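Local coordinates for protein gamma-glutamyltransferase 1 Threonine peptidase. MEROPS family T03 (Pseudomonas nitroreducens, PDB 7D9E) that transfers the gamma-glutamyl group of glutathione and other gamma-glutamyl compounds to amino acids or water, at residues 52-57 and 93-98; 39-44 and 68-73. All coordinates share one frame; numbering follows the deposited sequence. Where two conformers were deposited one is given.

Contact 1 of 2, residues 52-57 and 93-98; sequences NAFGVV and GGSRIF. With DON (6-diazenyl-5-oxo-L-norleucine), chain D.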
# COMPACT_ATOMS: atom_id res chain seq x y z
N ASN B 52 3.70 -15.26 6.20
CA ASN B 52 3.13 -14.24 7.07
C ASN B 52 1.62 -14.13 6.81
O ASN B 52 1.02 -15.00 6.17
CB ASN B 52 3.87 -12.92 6.87
CG ASN B 52 3.42 -12.18 5.64
OD1 ASN B 52 2.74 -12.74 4.78
ND2 ASN B 52 3.80 -10.91 5.54
N ALA B 53 1.00 -13.05 7.29
CA ALA B 53 -0.45 -12.91 7.22
C ALA B 53 -0.97 -12.88 5.79
O ALA B 53 -2.13 -13.22 5.56
CB ALA B 53 -0.87 -11.63 7.96
N PHE B 54 -0.14 -12.48 4.83
CA PHE B 54 -0.55 -12.43 3.43
C PHE B 54 -0.09 -13.65 2.64
O PHE B 54 -0.25 -13.70 1.42
CB PHE B 54 -0.03 -11.15 2.77
CG PHE B 54 -0.76 -9.92 3.22
CD1 PHE B 54 -2.07 -9.70 2.86
CD2 PHE B 54 -0.13 -8.98 4.03
CE1 PHE B 54 -2.75 -8.57 3.29
CE2 PHE B 54 -0.80 -7.86 4.46
CZ PHE B 54 -2.11 -7.65 4.09
N GLY B 55 0.47 -14.65 3.32
CA GLY B 55 0.89 -15.87 2.67
C GLY B 55 2.23 -15.81 2.00
O GLY B 55 2.59 -16.74 1.28
N VAL B 56 3.00 -14.73 2.21
CA VAL B 56 4.28 -14.56 1.53
C VAL B 56 5.41 -14.98 2.45
O VAL B 56 5.31 -14.89 3.68
CB VAL B 56 4.47 -13.11 1.00
CG1 VAL B 56 3.39 -12.78 -0.02
CG2 VAL B 56 4.46 -12.11 2.13
N VAL B 57 6.50 -15.45 1.85
CA VAL B 57 7.62 -16.00 2.60
C VAL B 57 8.88 -15.19 2.30
O VAL B 57 8.92 -14.35 1.39
CB VAL B 57 7.85 -17.50 2.29
CG1 VAL B 57 6.61 -18.30 2.65
CG2 VAL B 57 8.22 -17.71 0.83
N GLY B 93 -4.24 -3.95 -0.40
CA GLY B 93 -4.46 -5.35 -0.68
C GLY B 93 -3.29 -6.27 -0.35
O GLY B 93 -3.26 -7.40 -0.85
N GLY B 94 -2.34 -5.80 0.44
CA GLY B 94 -1.19 -6.62 0.82
C GLY B 94 -0.48 -7.17 -0.39
O GLY B 94 -0.12 -6.44 -1.32
N SER B 95 -0.26 -8.51 -0.41
CA SER B 95 0.51 -9.07 -1.50
C SER B 95 -0.23 -9.05 -2.84
O SER B 95 0.37 -9.40 -3.86
CB SER B 95 0.92 -10.51 -1.19
OG SER B 95 -0.23 -11.32 -0.99
N ARG B 96 -1.50 -8.61 -2.87
CA ARG B 96 -2.23 -8.47 -4.11
C ARG B 96 -2.06 -7.09 -4.75
O ARG B 96 -2.60 -6.84 -5.82
CB ARG B 96 -3.73 -8.65 -3.88
CG ARG B 96 -4.24 -10.03 -3.40
CD ARG B 96 -3.51 -10.67 -2.26
NE ARG B 96 -4.31 -11.81 -1.80
CZ ARG B 96 -3.97 -12.66 -0.85
NH1 ARG B 96 -2.80 -12.58 -0.23
NH2 ARG B 96 -4.81 -13.64 -0.55
N ILE B 97 -1.34 -6.18 -4.12
CA ILE B 97 -1.34 -4.80 -4.58
C ILE B 97 -0.78 -4.68 -5.98
O ILE B 97 -1.37 -4.04 -6.84
CB ILE B 97 -0.56 -3.90 -3.59
CG1 ILE B 97 -1.37 -3.68 -2.32
CG2 ILE B 97 -0.19 -2.56 -4.28
CD1 ILE B 97 -0.61 -3.00 -1.21
N PHE B 98 0.42 -5.24 -6.20
CA PHE B 98 1.05 -5.03 -7.50
C PHE B 98 0.42 -5.91 -8.57
O PHE B 98 0.41 -5.52 -9.75
CB PHE B 98 2.57 -5.13 -7.42
CG PHE B 98 3.08 -6.37 -6.76
CD1 PHE B 98 3.14 -7.56 -7.45
CD2 PHE B 98 3.56 -6.31 -5.45
CE1 PHE B 98 3.64 -8.71 -6.85
CE2 PHE B 98 4.09 -7.45 -4.84
CZ PHE B 98 4.12 -8.65 -5.55
O DON D . 3.25 -3.06 3.21
C DON D . 2.53 -4.11 2.78
OXT DON D . 2.80 -4.62 1.69
CA DON D . 1.37 -4.42 3.71
N DON D . 1.73 -4.21 5.09
CB DON D . 0.23 -3.58 3.11
C1E DON D . -0.99 -3.58 3.98
C1D DON D . -2.12 -2.97 3.18
O1J DON D . -1.96 -2.52 2.04
O HOH W 1 -3.41 -14.95 1.80

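Contact 2 of 2, residues 39-44 and 68-73; sequences DEMDDF and KRMLSS. With DON (6-diazenyl-5-oxo-L-norleucine), chain D.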
# COMPACT_ATOMS: atom_id res chain seq x y z
N ASP B 39 1.00 -2.68 13.00
CA ASP B 39 1.60 -4.00 13.19
C ASP B 39 2.45 -4.39 11.99
O ASP B 39 2.38 -5.52 11.50
CB ASP B 39 0.59 -5.10 13.58
CG ASP B 39 -0.58 -5.31 12.60
OD1 ASP B 39 -0.63 -4.63 11.57
OD2 ASP B 39 -1.47 -6.15 12.92
N GLU B 40 3.29 -3.45 11.53
CA GLU B 40 4.06 -3.67 10.31
C GLU B 40 5.16 -4.71 10.49
O GLU B 40 5.67 -5.23 9.49
CB GLU B 40 4.69 -2.36 9.86
CG GLU B 40 4.66 -2.12 8.39
CD GLU B 40 3.29 -1.76 7.89
OE1 GLU B 40 2.74 -0.69 8.29
OE2 GLU B 40 2.75 -2.52 7.05
N MET B 41 5.52 -5.03 11.73
CA MET B 41 6.60 -5.99 11.94
C MET B 41 6.29 -7.34 11.28
O MET B 41 7.21 -8.09 10.95
CB MET B 41 6.90 -6.18 13.47
CG MET B 41 7.43 -4.83 14.05
SD MET B 41 9.17 -4.46 13.46
CE MET B 41 10.00 -5.85 14.26
N ASP B 42 5.01 -7.65 11.06
CA ASP B 42 4.67 -8.92 10.45
C ASP B 42 5.08 -9.01 8.99
O ASP B 42 5.06 -10.10 8.40
CB ASP B 42 3.17 -9.20 10.57
CG ASP B 42 2.82 -10.62 10.14
OD1 ASP B 42 3.26 -11.56 10.83
OD2 ASP B 42 2.09 -10.80 9.14
N ASP B 43 5.46 -7.90 8.37
CA ASP B 43 5.94 -7.93 7.00
C ASP B 43 7.39 -8.41 6.90
O ASP B 43 7.83 -8.72 5.78
CB ASP B 43 5.78 -6.55 6.40
CG ASP B 43 4.38 -6.30 5.85
OD1 ASP B 43 3.52 -7.23 5.86
OD2 ASP B 43 4.11 -5.16 5.45
N PHE B 44 8.14 -8.46 7.99
CA PHE B 44 9.41 -9.15 7.95
C PHE B 44 9.17 -10.66 7.84
O PHE B 44 8.08 -11.16 8.15
CB PHE B 44 10.20 -8.94 9.24
CG PHE B 44 10.88 -7.60 9.37
CD1 PHE B 44 11.87 -7.21 8.50
CD2 PHE B 44 10.53 -6.75 10.42
CE1 PHE B 44 12.53 -5.98 8.66
CE2 PHE B 44 11.19 -5.53 10.58
CZ PHE B 44 12.18 -5.15 9.71
N LYS B 68 15.82 -1.58 10.31
CA LYS B 68 15.52 -2.04 8.96
C LYS B 68 14.06 -1.81 8.60
O LYS B 68 13.16 -1.94 9.43
CB LYS B 68 15.82 -3.55 8.91
CG LYS B 68 15.91 -4.17 7.52
CD LYS B 68 16.37 -5.63 7.67
CE LYS B 68 16.41 -6.41 6.37
NZ LYS B 68 16.88 -7.82 6.59
N ARG B 69 13.84 -1.50 7.33
CA ARG B 69 12.51 -1.41 6.77
C ARG B 69 12.08 -2.78 6.29
O ARG B 69 12.84 -3.49 5.63
CB ARG B 69 12.46 -0.41 5.62
CG ARG B 69 12.65 1.01 6.10
CD ARG B 69 13.11 1.93 4.99
NE ARG B 69 12.58 3.28 5.12
CZ ARG B 69 13.13 4.22 5.89
NH1 ARG B 69 14.20 3.98 6.61
NH2 ARG B 69 12.57 5.42 5.92
N MET B 70 10.88 -3.17 6.67
CA MET B 70 10.30 -4.43 6.24
C MET B 70 9.77 -4.36 4.82
O MET B 70 9.23 -3.34 4.39
CB MET B 70 9.32 -4.87 7.33
CG MET B 70 8.05 -4.07 7.59
SD MET B 70 8.37 -2.41 8.32
CE MET B 70 8.99 -2.75 9.96
N LEU B 71 10.02 -5.42 4.06
CA LEU B 71 9.59 -5.47 2.66
C LEU B 71 8.10 -5.22 2.55
O LEU B 71 7.30 -5.72 3.34
CB LEU B 71 9.92 -6.85 2.07
CG LEU B 71 9.71 -7.00 0.56
CD1 LEU B 71 10.72 -6.17 -0.20
CD2 LEU B 71 9.81 -8.45 0.15
N SER B 72 7.72 -4.44 1.54
CA SER B 72 6.33 -4.08 1.31
C SER B 72 5.91 -4.53 -0.07
O SER B 72 6.74 -4.86 -0.93
CB SER B 72 6.19 -2.57 1.43
OG SER B 72 4.85 -2.15 1.27
N SER B 73 4.59 -4.56 -0.27
CA SER B 73 4.02 -4.69 -1.60
C SER B 73 3.40 -3.39 -2.09
O SER B 73 2.88 -3.35 -3.21
CB SER B 73 2.96 -5.79 -1.62
OG SER B 73 3.52 -7.05 -1.24
O DON D . 3.25 -3.06 3.21
C DON D . 2.53 -4.11 2.78
OXT DON D . 2.80 -4.62 1.69
CA DON D . 1.37 -4.42 3.71
N DON D . 1.73 -4.21 5.09
CB DON D . 0.23 -3.58 3.11
C1E DON D . -0.99 -3.58 3.98
C1D DON D . -2.12 -2.97 3.18
O1J DON D . -1.96 -2.52 2.04

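Contact 1 of 2, residues 52-57 and 93-98
Phe54 lays one face of its ring over Gly94, whose CA stands 3.6 Å from the ring centroid and 15° off the normal, a CH-pi contact. Its CG is anti to the carbonyl carbon (chi1 -72°), which carries the ring across to the glycine, CE1 and CZ each coming to 3.5 Å from Gly94 CA. Ring atom CE2 also borders the ligand, obliquely, 4.1 Å from DON CA. Alongside, Val56 packs its CG1 on Ser95 CB at 3.6 Å.

The polar contacts gather at the carbonyl O of Phe54. It takes a weak, bent bond from Arg96 NH1 (3.2 Å, 126°), in the guanidinium plane, and a further hydrogen bond from Gln127 NE2. NH1 also donates to Ser95 OG at 3.0 Å, while NE bonds to Gln160 and a water accepts from NH2. Ser95 OG is hydrogen-bonded to Gln127 as well.

Asn52 OD1 receives Phe54 N (2.9 Å), an Asx turn within the type I turn Asn52-Gly55, and Val56 N from the opposite face.

An apolar ring face thus backs the Gly93-Gly94 backbone beside DON O1J, consistent with the oxyanion hole of this family, while Gln127 and, more weakly, Arg96 join the loop to it.

Contact 2 of 2, residues 39-44 and 68-73
Met70 plugs into the 3-10 turn 40-43 and the Phe44 ring in a buried, largely apolar contact between two parts of the long connection from strand 13-19 to strand 77-81. No hydrogen bond links the two segments directly. Met70 CB sits over the centre of the Phe44 ring, 3.5 Å from the centroid and only 4° off its normal, a CH-pi contact. With CG between the backbone N and the carbonyl carbon (chi1 67°) and bends at chi2 and chi3, the chain curls round so that CE touches Phe44 CE2 at 3.6 Å. The sulfur stands obliquely to the same ring, a Met-aromatic contact, and meets Glu40 CG at 3.7 Å. At the ring edge, near its plane, Lys68 O approaches CZ to 3.4 Å.

Met70 CG also touches Asp43 CB, placing this packing directly behind the alpha-amino and carboxylate end of the gamma-glutamyl site of this N-terminal nucleophile hydrolase fold. DON N donates to Asp43 OD2 (2.6 Å) and, in the conformer given, to Glu40 OE2 (2.8 Å). Its carboxylate is held from 68-73: Ser72 OG donates to O at 2.7 Å, and Ser73 N reaches OXT along a nearly straight bond (169°). Ser72 OG has Met74 N as a further partner. Asn21 OD1 is also hydrogen-bonded to the ligand. Both acids, Glu40 again in the conformer given, also form salt bridges with Arg94 of the other chain, which probably stabilises their negative charge beside the ligand ammonium.

Overall arrangement
Both contacts are buried and border the same DON molecule, with centres about 11 Å apart, yet they serve different ends of it: contact 2 holds the amino and carboxylate groups by direct bonds, whereas contact 1 lies by the O1J end through its glycine backbone. Contact 1 is nearer the middle of the chain and mixes a ring face with an arginine network; contact 2 is mostly sulfur, methylene and aromatic packing with Glu40, Asp43, Ser72 and Ser73 facing the ligand. Their segments alternate along the chain and meet directly: Asp42 OD2 probably accepts from Ala53 N and its backbone O from Asn52 ND2, joining loops 39-44 and 52-57, while Ser73 packs on Gly94 and Ile97.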